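Long-range contacts in NS6 protease (Murine norovirus 1, PDB 4ASH), which is a trypsin-like cysteine protease that probably cleaves the viral nonstructural polyprotein into its separate mature proteins: residues Leu75-Gln80 and Ala171-Glu176; Val83-Leu88 and Leu99-Gly104; Cys143-Lys148 and Gly157-Ala162. The protein carries 1 engineered substitution. All blocks are in the same frame, centred on the assembly; numbering follows the deposited sequence.

How the interactions relate
Interactions 2 and 3 lie within one curled sheet, the C-terminal barrel of the chymotrypsin-like fold; interaction 1 sits at its margin, where loops leave strands 74-75 and 168-172. The centre of interaction 3 is about 4 Å from the centre of the chain, and its touching residues are all buried; a tyrosine-histidine hydrogen bond supplements its backbone bonds. Interaction 2 joins another hairpin through five backbone hydrogen bonds, with Ala85, Val87 and Val101 buried on one face and the other more open to solvent. Interaction 1, partly buried and about 9 Å out between centres, relies on one asparagine bond and two waters, while Ala172 N and Glu76 OE1 reach interaction 3.

Interaction 1: Leu75-Gln80 and Ala171-Glu176; sequences LENGCQ and AATHGE
Asn77 and Thr173 mark the nearest approach of the two backbones, with their CA atoms 5.5 Å apart. The first lies in the loop after strand 74-75, the second where the chain has just left strand 168-172. No backbone group of one segment bonds directly to the backbone of the other. Asn77 sits at the centre of an inverse gamma turn, whose closing bond from Gly78 N to Glu76 O is weak at 3.2 Å.

The asparagine side chain makes the direct connection. Its CG is anti to the backbone N (chi1 -173°), and OD1 accepts a 2.9 Å bond from Gly175 N, with 149° at the hydrogen and the donor well above the carbonyl plane. The same OD1 stands 4.2 Å over the centre of one face of the His174 ring. This junction lies where the C-terminal barrel of the chymotrypsin-like fold meets the other sheet: Leu75 packs on Val155 of strand 152-162, while His174 O has a weak bond to Ser54 OG.

His174 turns its ring back toward the loop, where NE2 is 3.6 Å from Asn77 CB. Leu75 slides past it in the opposite direction, bringing CG to 4.0 Å from His174 CD2. Two waters supplement these contacts, one joining Leu75 O to His174 NE2 and the other joining Glu76 O to His174 N. On the strand side of His174, Thr173 CG2 rests 3.6 Å from Gly78 N. The Glu76 carboxylate points elsewhere, forming a salt bridge with Lys149 and a hydrogen bond with Tyr147 OH.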
loop_
_atom_site.group_PDB
_atom_site.type_symbol
_atom_site.label_atom_id
_atom_site.label_comp_id
_atom_site.label_asym_id
_atom_site.label_seq_id
_atom_site.Cartn_x
_atom_site.Cartn_y
_atom_site.Cartn_z
ATOM N N LEU A 75 -1.883 6.378 -8.853
ATOM C CA LEU A 75 -1.387 6.326 -7.479
ATOM C C LEU A 75 -1.479 7.727 -6.878
ATOM O O LEU A 75 -0.853 8.669 -7.375
ATOM C CB LEU A 75 0.064 5.837 -7.452
ATOM C CG LEU A 75 0.824 5.934 -6.127
ATOM C CD1 LEU A 75 0.166 5.076 -5.060
ATOM C CD2 LEU A 75 2.278 5.533 -6.323
ATOM N N GLU A 76 -2.281 7.857 -5.823
ATOM C CA GLU A 76 -2.409 9.113 -5.086
ATOM C C GLU A 76 -1.603 9.088 -3.798
ATOM O O GLU A 76 -1.278 8.029 -3.286
ATOM C CB GLU A 76 -3.881 9.390 -4.780
ATOM C CG GLU A 76 -4.627 9.981 -5.979
ATOM C CD GLU A 76 -6.065 10.357 -5.660
ATOM O OE1 GLU A 76 -6.533 10.068 -4.535
ATOM O OE2 GLU A 76 -6.731 10.944 -6.540
ATOM N N ASN A 77 -1.269 10.264 -3.283
ATOM C CA ASN A 77 -0.634 10.380 -1.985
ATOM C C ASN A 77 -1.718 10.456 -0.918
ATOM O O ASN A 77 -2.065 11.552 -0.438
ATOM C CB ASN A 77 0.218 11.660 -1.936
ATOM C CG ASN A 77 1.043 11.754 -0.672
ATOM O OD1 ASN A 77 1.504 10.745 -0.139
ATOM N ND2 ASN A 77 1.248 12.972 -0.190
ATOM N N GLY A 78 -2.263 9.303 -0.539
ATOM C CA GLY A 78 -3.400 9.290 0.355
ATOM C C GLY A 78 -4.643 9.845 -0.316
ATOM O O GLY A 78 -4.703 9.975 -1.539
ATOM N N CYS A 79 -5.648 10.171 0.487
ATOM C CA CYS A 79 -6.889 10.712 -0.050
ATOM C C CYS A 79 -7.514 11.670 0.948
ATOM O O CYS A 79 -6.977 11.874 2.031
ATOM C CB CYS A 79 -7.873 9.587 -0.356
ATOM S SG CYS A 79 -8.396 8.661 1.110
ATOM N N GLN A 80 -8.650 12.247 0.575
ATOM C CA GLN A 80 -9.383 13.141 1.461
ATOM C C GLN A 80 -9.860 12.383 2.695
ATOM O O GLN A 80 -10.313 11.238 2.601
ATOM C CB GLN A 80 -10.577 13.749 0.723
ATOM N N ALA A 171 -1.916 3.262 6.626
ATOM C CA ALA A 171 -1.402 3.048 5.286
ATOM C C ALA A 171 -0.220 3.981 5.092
ATOM O O ALA A 171 -0.313 5.176 5.384
ATOM C CB ALA A 171 -2.478 3.337 4.259
ATOM N N ALA A 172 0.899 3.445 4.623
ATOM C CA ALA A 172 2.009 4.299 4.234
ATOM C C ALA A 172 1.687 4.890 2.873
ATOM O O ALA A 172 1.122 4.209 2.018
ATOM C CB ALA A 172 3.307 3.508 4.194
ATOM N N THR A 173 1.998 6.175 2.703
ATOM C CA THR A 173 1.796 6.848 1.423
ATOM C C THR A 173 3.135 7.276 0.839
ATOM O O THR A 173 4.158 7.255 1.517
ATOM C CB THR A 173 0.875 8.060 1.578
ATOM O OG1 THR A 173 1.456 8.977 2.513
ATOM C CG2 THR A 173 -0.489 7.622 2.101
ATOM N N HIS A 174 3.134 7.682 -0.429
ATOM C CA HIS A 174 4.392 7.867 -1.150
ATOM C C HIS A 174 5.101 9.206 -0.949
ATOM O O HIS A 174 6.316 9.310 -1.156
ATOM C CB HIS A 174 4.195 7.601 -2.646
ATOM C CG HIS A 174 3.528 8.723 -3.382
ATOM N ND1 HIS A 174 4.184 9.891 -3.722
ATOM C CD2 HIS A 174 2.270 8.849 -3.863
ATOM C CE1 HIS A 174 3.355 10.687 -4.373
ATOM N NE2 HIS A 174 2.184 10.075 -4.480
ATOM N N GLY A 175 4.352 10.220 -0.554
ATOM C CA GLY A 175 4.905 11.566 -0.488
ATOM C C GLY A 175 5.204 12.059 0.916
ATOM O O GLY A 175 4.828 11.424 1.915
ATOM N N GLU A 176 5.914 13.178 0.985
ATOM C CA GLU A 176 6.030 13.917 2.229
ATOM C C GLU A 176 5.169 15.154 2.113
ATOM O O GLU A 176 5.085 15.769 1.047
ATOM C CB GLU A 176 7.487 14.282 2.528
ATOM C CG GLU A 176 8.301 13.110 3.007
ATOM C CD GLU A 176 9.589 13.511 3.690
ATOM O OE1 GLU A 176 9.531 13.949 4.861
ATOM O OE2 GLU A 176 10.657 13.386 3.052
HETATM O O HOH W 1 0.440 10.901 -6.412
HETATM O O HOH W 2 0.516 6.844 -1.645
#

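Interaction 2: Val83-Leu88 and Leu99-Gly104; sequences VVASVL and LAVRMG
Val101 and Met103 are set against Ala85 by their first torsions. In Val101, chi1 of 58° places CG1 between the backbone N and the carbonyl carbon, 3.5 Å from Ala85 O. In Met103, CG is anti to the carbonyl carbon (chi1 -60°) and comes within 3.8 Å of Ala85 CB; the chain then bends at chi2 and chi3. The methyl of Ala85 thus touches both Val101 CG1 and the methionine, and Val87 CG2 meets the same Val101 CG1 at 4.0 Å.

Five backbone hydrogen bonds define the antiparallel hairpin of strands 84-90 and 96-111, part of the C-terminal barrel. Ala85 pairs with Val101 and Val87 with Leu99 as hydrogen-bonded pairs. A further bond, Met103 N to Val83 O, is 2.9 Å long and almost straight at 177°. Ala85, Val87, Val101 and Leu99 share a face, of which the first three are buried; Tyr145 of strand 144-149 packs on Val87 and on Met103. On the other face, Val84 with Arg102 and Ser86 with Ala100 form non-hydrogen-bonded pairs. Between the strands, Ser86 CA-H approaches Leu99 O, with CA to O 3.3 Å.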
loop_
_atom_site.group_PDB
_atom_site.type_symbol
_atom_site.label_atom_id
_atom_site.label_comp_id
_atom_site.label_asym_id
_atom_site.label_seq_id
_atom_site.Cartn_x
_atom_site.Cartn_y
_atom_site.Cartn_z
ATOM N N VAL A 83 -13.060 9.569 3.109
ATOM C CA VAL A 83 -13.217 8.592 2.040
ATOM C C VAL A 83 -13.298 7.188 2.633
ATOM O O VAL A 83 -12.500 6.831 3.502
ATOM C CB VAL A 83 -12.043 8.673 1.044
ATOM C CG1 VAL A 83 -12.007 7.444 0.131
ATOM C CG2 VAL A 83 -12.117 9.968 0.235
ATOM N N VAL A 84 -14.281 6.405 2.188
ATOM C CA VAL A 84 -14.361 4.997 2.557
ATOM C C VAL A 84 -13.587 4.194 1.526
ATOM O O VAL A 84 -14.019 4.037 0.381
ATOM C CB VAL A 84 -15.813 4.482 2.629
ATOM C CG1 VAL A 84 -15.826 2.949 2.721
ATOM C CG2 VAL A 84 -16.554 5.111 3.813
ATOM N N ALA A 85 -12.418 3.716 1.932
ATOM C CA ALA A 85 -11.542 2.988 1.042
ATOM C C ALA A 85 -11.667 1.502 1.320
ATOM O O ALA A 85 -12.411 1.081 2.202
ATOM C CB ALA A 85 -10.097 3.444 1.226
ATOM N N SER A 86 -10.920 0.709 0.562
ATOM C CA SER A 86 -10.921 -0.732 0.742
ATOM C C SER A 86 -9.488 -1.238 0.807
ATOM O O SER A 86 -8.682 -0.926 -0.072
ATOM C CB SER A 86 -11.661 -1.389 -0.425
ATOM O OG SER A 86 -11.625 -2.797 -0.332
ATOM N N VAL A 87 -9.162 -2.009 1.844
ATOM C CA VAL A 87 -7.864 -2.657 1.913
ATOM C C VAL A 87 -8.018 -4.009 1.232
ATOM O O VAL A 87 -8.816 -4.840 1.672
ATOM C CB VAL A 87 -7.372 -2.891 3.348
ATOM C CG1 VAL A 87 -5.920 -3.311 3.318
ATOM C CG2 VAL A 87 -7.516 -1.621 4.186
ATOM N N LEU A 88 -7.275 -4.217 0.151
ATOM C CA LEU A 88 -7.340 -5.479 -0.583
ATOM C C LEU A 88 -6.381 -6.467 0.058
ATOM O O LEU A 88 -5.248 -6.639 -0.384
ATOM C CB LEU A 88 -6.970 -5.259 -2.044
ATOM C CG LEU A 88 -7.729 -4.165 -2.799
ATOM C CD1 LEU A 88 -7.325 -4.168 -4.286
ATOM C CD2 LEU A 88 -9.228 -4.328 -2.652
ATOM N N LEU A 99 -11.411 -5.075 2.938
ATOM C CA LEU A 99 -11.784 -4.545 4.242
ATOM C C LEU A 99 -12.146 -3.074 4.114
ATOM O O LEU A 99 -11.326 -2.275 3.674
ATOM C CB LEU A 99 -10.634 -4.707 5.230
ATOM C CG LEU A 99 -10.137 -6.127 5.513
ATOM C CD1 LEU A 99 -9.039 -6.079 6.558
ATOM C CD2 LEU A 99 -11.286 -7.021 5.965
ATOM N N ALA A 100 -13.375 -2.720 4.470
ATOM C CA ALA A 100 -13.786 -1.318 4.396
ATOM C C ALA A 100 -13.086 -0.516 5.483
ATOM O O ALA A 100 -12.968 -0.961 6.618
ATOM C CB ALA A 100 -15.296 -1.186 4.513
ATOM N N VAL A 101 -12.618 0.673 5.123
ATOM C CA VAL A 101 -11.885 1.514 6.058
ATOM C C VAL A 101 -12.203 2.981 5.810
ATOM O O VAL A 101 -12.149 3.451 4.674
ATOM C CB VAL A 101 -10.354 1.279 5.944
ATOM C CG1 VAL A 101 -9.853 1.557 4.532
ATOM C CG2 VAL A 101 -9.599 2.134 6.949
ATOM N N ARG A 102 -12.556 3.700 6.874
ATOM C CA ARG A 102 -12.724 5.144 6.758
ATOM C C ARG A 102 -11.365 5.805 6.923
ATOM O O ARG A 102 -10.724 5.665 7.966
ATOM C CB ARG A 102 -13.691 5.679 7.805
ATOM C CG ARG A 102 -13.896 7.184 7.651
ATOM C CD ARG A 102 -14.444 7.811 8.914
ATOM N NE ARG A 102 -14.759 9.225 8.715
ATOM C CZ ARG A 102 -13.897 10.228 8.854
ATOM N NH1 ARG A 102 -12.633 10.005 9.196
ATOM N NH2 ARG A 102 -14.310 11.475 8.650
ATOM N N MET A 103 -10.908 6.492 5.881
ATOM C CA MET A 103 -9.590 7.113 5.912
ATOM C C MET A 103 -9.632 8.352 6.789
ATOM O O MET A 103 -10.557 9.150 6.683
ATOM C CB MET A 103 -9.113 7.435 4.494
ATOM C CG MET A 103 -8.998 6.180 3.609
ATOM S SD MET A 103 -7.983 4.857 4.358
ATOM C CE MET A 103 -6.410 5.704 4.489
ATOM N N GLY A 104 -8.641 8.478 7.667
ATOM C CA GLY A 104 -8.541 9.607 8.576
ATOM C C GLY A 104 -7.485 10.600 8.134
ATOM O O GLY A 104 -7.326 10.874 6.953
#

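Interaction 3: Cys143-Lys148 and Gly157-Ala162; sequences CPYVYK and GVHVAA
Tyr145 and His159 form a tyrosine-histidine pair that corresponds, by family resemblance, to the one associated with the S1 pocket of 3C-like cysteine proteases; here it spans the hairpin of strands 144-149 and 152-162. Tyr145 OH and His159 ND1 are 2.9 Å apart and hydrogen-bonded, and the geometry allows either to donate.

The two rings meet rim to rim. Their planes differ by only 15°, and their centroids are 6.0 Å apart, so neither lies over the face of the other. The oxygen approaches the imidazole at its edge, close to the ring plane. With His159 CG anti to the backbone N (chi1 -175°), that carbon stands 4.0 Å from Tyr145 OH, and the ring it carries can present ND1 to the hydroxyl. The phenol also packs against the histidine backbone: it is held at its OH by ND1 and along its CE1 edge by His159 CA, with CE1 to CA 3.4 Å.

Two backbone bonds join the strands next to the pair. His159 N donates to Cys143 O at 2.7 Å, in the carbonyl plane and with 162° at the hydrogen, while Tyr145 N donates to Gly157 O at 2.9 Å. Between them Pro144 faces Val158 as a non-hydrogen-bonded pair, and Val158 CA makes a bent CA-H...O contact with Cys143 O, 3.4 Å from CA to O.

Val169 of strand 168-172 packs on both Tyr145 and His159, and Thr136 touches the histidine from a loop. Cys143 lies just after the loop that, in calicivirus proteases, carries the nucleophilic cysteine. The Tyr145 OH to His159 ND1 bond, with Thr136 alongside, suggests that His159 probably serves glutamine recognition at P1, as in related chymotrypsin-like viral cysteine proteases with an S1 histidine steadied by a tyrosine hydroxyl.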
loop_
_atom_site.group_PDB
_atom_site.type_symbol
_atom_site.label_atom_id
_atom_site.label_comp_id
_atom_site.label_asym_id
_atom_site.label_seq_id
_atom_site.Cartn_x
_atom_site.Cartn_y
_atom_site.Cartn_z
ATOM N N CYS A 143 -0.344 -4.855 1.360
ATOM C CA CYS A 143 -1.600 -4.878 0.616
ATOM C C CYS A 143 -2.099 -3.452 0.356
ATOM O O CYS A 143 -1.949 -2.554 1.208
ATOM C CB CYS A 143 -2.655 -5.720 1.331
ATOM S SG CYS A 143 -2.271 -7.505 1.316
ATOM N N PRO A 144 -2.660 -3.213 -0.832
ATOM C CA PRO A 144 -3.034 -1.841 -1.199
ATOM C C PRO A 144 -4.338 -1.337 -0.577
ATOM O O PRO A 144 -5.259 -2.101 -0.310
ATOM C CB PRO A 144 -3.198 -1.945 -2.721
ATOM C CG PRO A 144 -3.765 -3.341 -2.892
ATOM C CD PRO A 144 -2.968 -4.176 -1.908
ATOM N N TYR A 145 -4.407 -0.021 -0.388
ATOM C CA TYR A 145 -5.645 0.656 -0.052
ATOM C C TYR A 145 -6.136 1.317 -1.320
ATOM O O TYR A 145 -5.386 2.069 -1.942
ATOM C CB TYR A 145 -5.373 1.764 0.965
ATOM C CG TYR A 145 -5.177 1.305 2.394
ATOM C CD1 TYR A 145 -4.236 0.330 2.717
ATOM C CD2 TYR A 145 -5.923 1.861 3.423
ATOM C CE1 TYR A 145 -4.045 -0.086 4.030
ATOM C CE2 TYR A 145 -5.745 1.454 4.744
ATOM C CZ TYR A 145 -4.805 0.483 5.041
ATOM O OH TYR A 145 -4.619 0.070 6.349
ATOM N N VAL A 146 -7.378 1.049 -1.704
ATOM C CA VAL A 146 -7.922 1.599 -2.942
ATOM C C VAL A 146 -9.290 2.226 -2.692
ATOM O O VAL A 146 -9.943 1.940 -1.698
ATOM C CB VAL A 146 -8.056 0.515 -4.049
ATOM C CG1 VAL A 146 -6.702 -0.122 -4.349
ATOM C CG2 VAL A 146 -9.066 -0.558 -3.647
ATOM N N TYR A 147 -9.724 3.094 -3.593
ATOM C CA TYR A 147 -11.103 3.567 -3.535
ATOM C C TYR A 147 -11.580 3.955 -4.920
ATOM O O TYR A 147 -10.771 4.150 -5.830
ATOM C CB TYR A 147 -11.282 4.722 -2.539
ATOM C CG TYR A 147 -10.798 6.076 -3.009
ATOM C CD1 TYR A 147 -9.444 6.374 -3.068
ATOM C CD2 TYR A 147 -11.703 7.065 -3.381
ATOM C CE1 TYR A 147 -9.001 7.623 -3.484
ATOM C CE2 TYR A 147 -11.269 8.316 -3.797
ATOM C CZ TYR A 147 -9.916 8.584 -3.853
ATOM O OH TYR A 147 -9.481 9.828 -4.267
ATOM N N LYS A 148 -12.894 4.021 -5.091
ATOM C CA LYS A 148 -13.446 4.453 -6.365
ATOM C C LYS A 148 -13.594 5.967 -6.354
ATOM O O LYS A 148 -14.440 6.518 -5.646
ATOM C CB LYS A 148 -14.787 3.775 -6.648
ATOM C CG LYS A 148 -15.304 4.036 -8.057
ATOM C CD LYS A 148 -16.690 3.456 -8.267
ATOM C CE LYS A 148 -16.684 1.944 -8.134
ATOM N NZ LYS A 148 -18.035 1.356 -8.367
ATOM N N GLY A 157 -2.162 3.979 -1.082
ATOM C CA GLY A 157 -1.104 3.625 -0.161
ATOM C C GLY A 157 -1.076 2.129 0.075
ATOM O O GLY A 157 -1.848 1.384 -0.536
ATOM N N VAL A 158 -0.190 1.693 0.966
ATOM C CA VAL A 158 -0.087 0.282 1.303
ATOM C C VAL A 158 -0.207 0.054 2.807
ATOM O O VAL A 158 0.213 0.883 3.619
ATOM C CB VAL A 158 1.232 -0.345 0.784
ATOM C CG1 VAL A 158 1.301 -0.289 -0.753
ATOM C CG2 VAL A 158 2.451 0.315 1.384
ATOM N N HIS A 159 -0.760 -1.098 3.181
ATOM C CA HIS A 159 -0.939 -1.390 4.598
ATOM C C HIS A 159 0.405 -1.552 5.303
ATOM O O HIS A 159 1.293 -2.255 4.815
ATOM C CB HIS A 159 -1.719 -2.683 4.756
ATOM C CG HIS A 159 -2.044 -2.979 6.189
ATOM N ND1 HIS A 159 -2.811 -2.132 6.935
ATOM C CD2 HIS A 159 -1.645 -3.983 7.008
ATOM C CE1 HIS A 159 -2.929 -2.621 8.166
ATOM N NE2 HIS A 159 -2.215 -3.725 8.240
ATOM N N VAL A 160 0.567 -0.927 6.469
ATOM C CA VAL A 160 1.809 -1.161 7.209
ATOM C C VAL A 160 1.651 -1.542 8.684
ATOM O O VAL A 160 2.482 -2.272 9.216
ATOM C CB VAL A 160 2.799 0.011 7.083
ATOM C CG1 VAL A 160 3.126 0.239 5.613
ATOM C CG2 VAL A 160 2.221 1.288 7.738
ATOM N N ALA A 161 0.614 -1.034 9.335
ATOM C CA ALA A 161 0.475 -1.229 10.792
ATOM C C ALA A 161 -0.958 -1.217 11.287
ATOM O O ALA A 161 -1.871 -0.746 10.604
ATOM C CB ALA A 161 1.298 -0.186 11.544
ATOM N N ALA A 162 -1.154 -1.765 12.487
ATOM C CA ALA A 162 -2.462 -1.776 13.126
ATOM C C ALA A 162 -2.288 -1.873 14.635
ATOM O O ALA A 162 -1.207 -2.198 15.128
ATOM C CB ALA A 162 -3.297 -2.946 12.611
#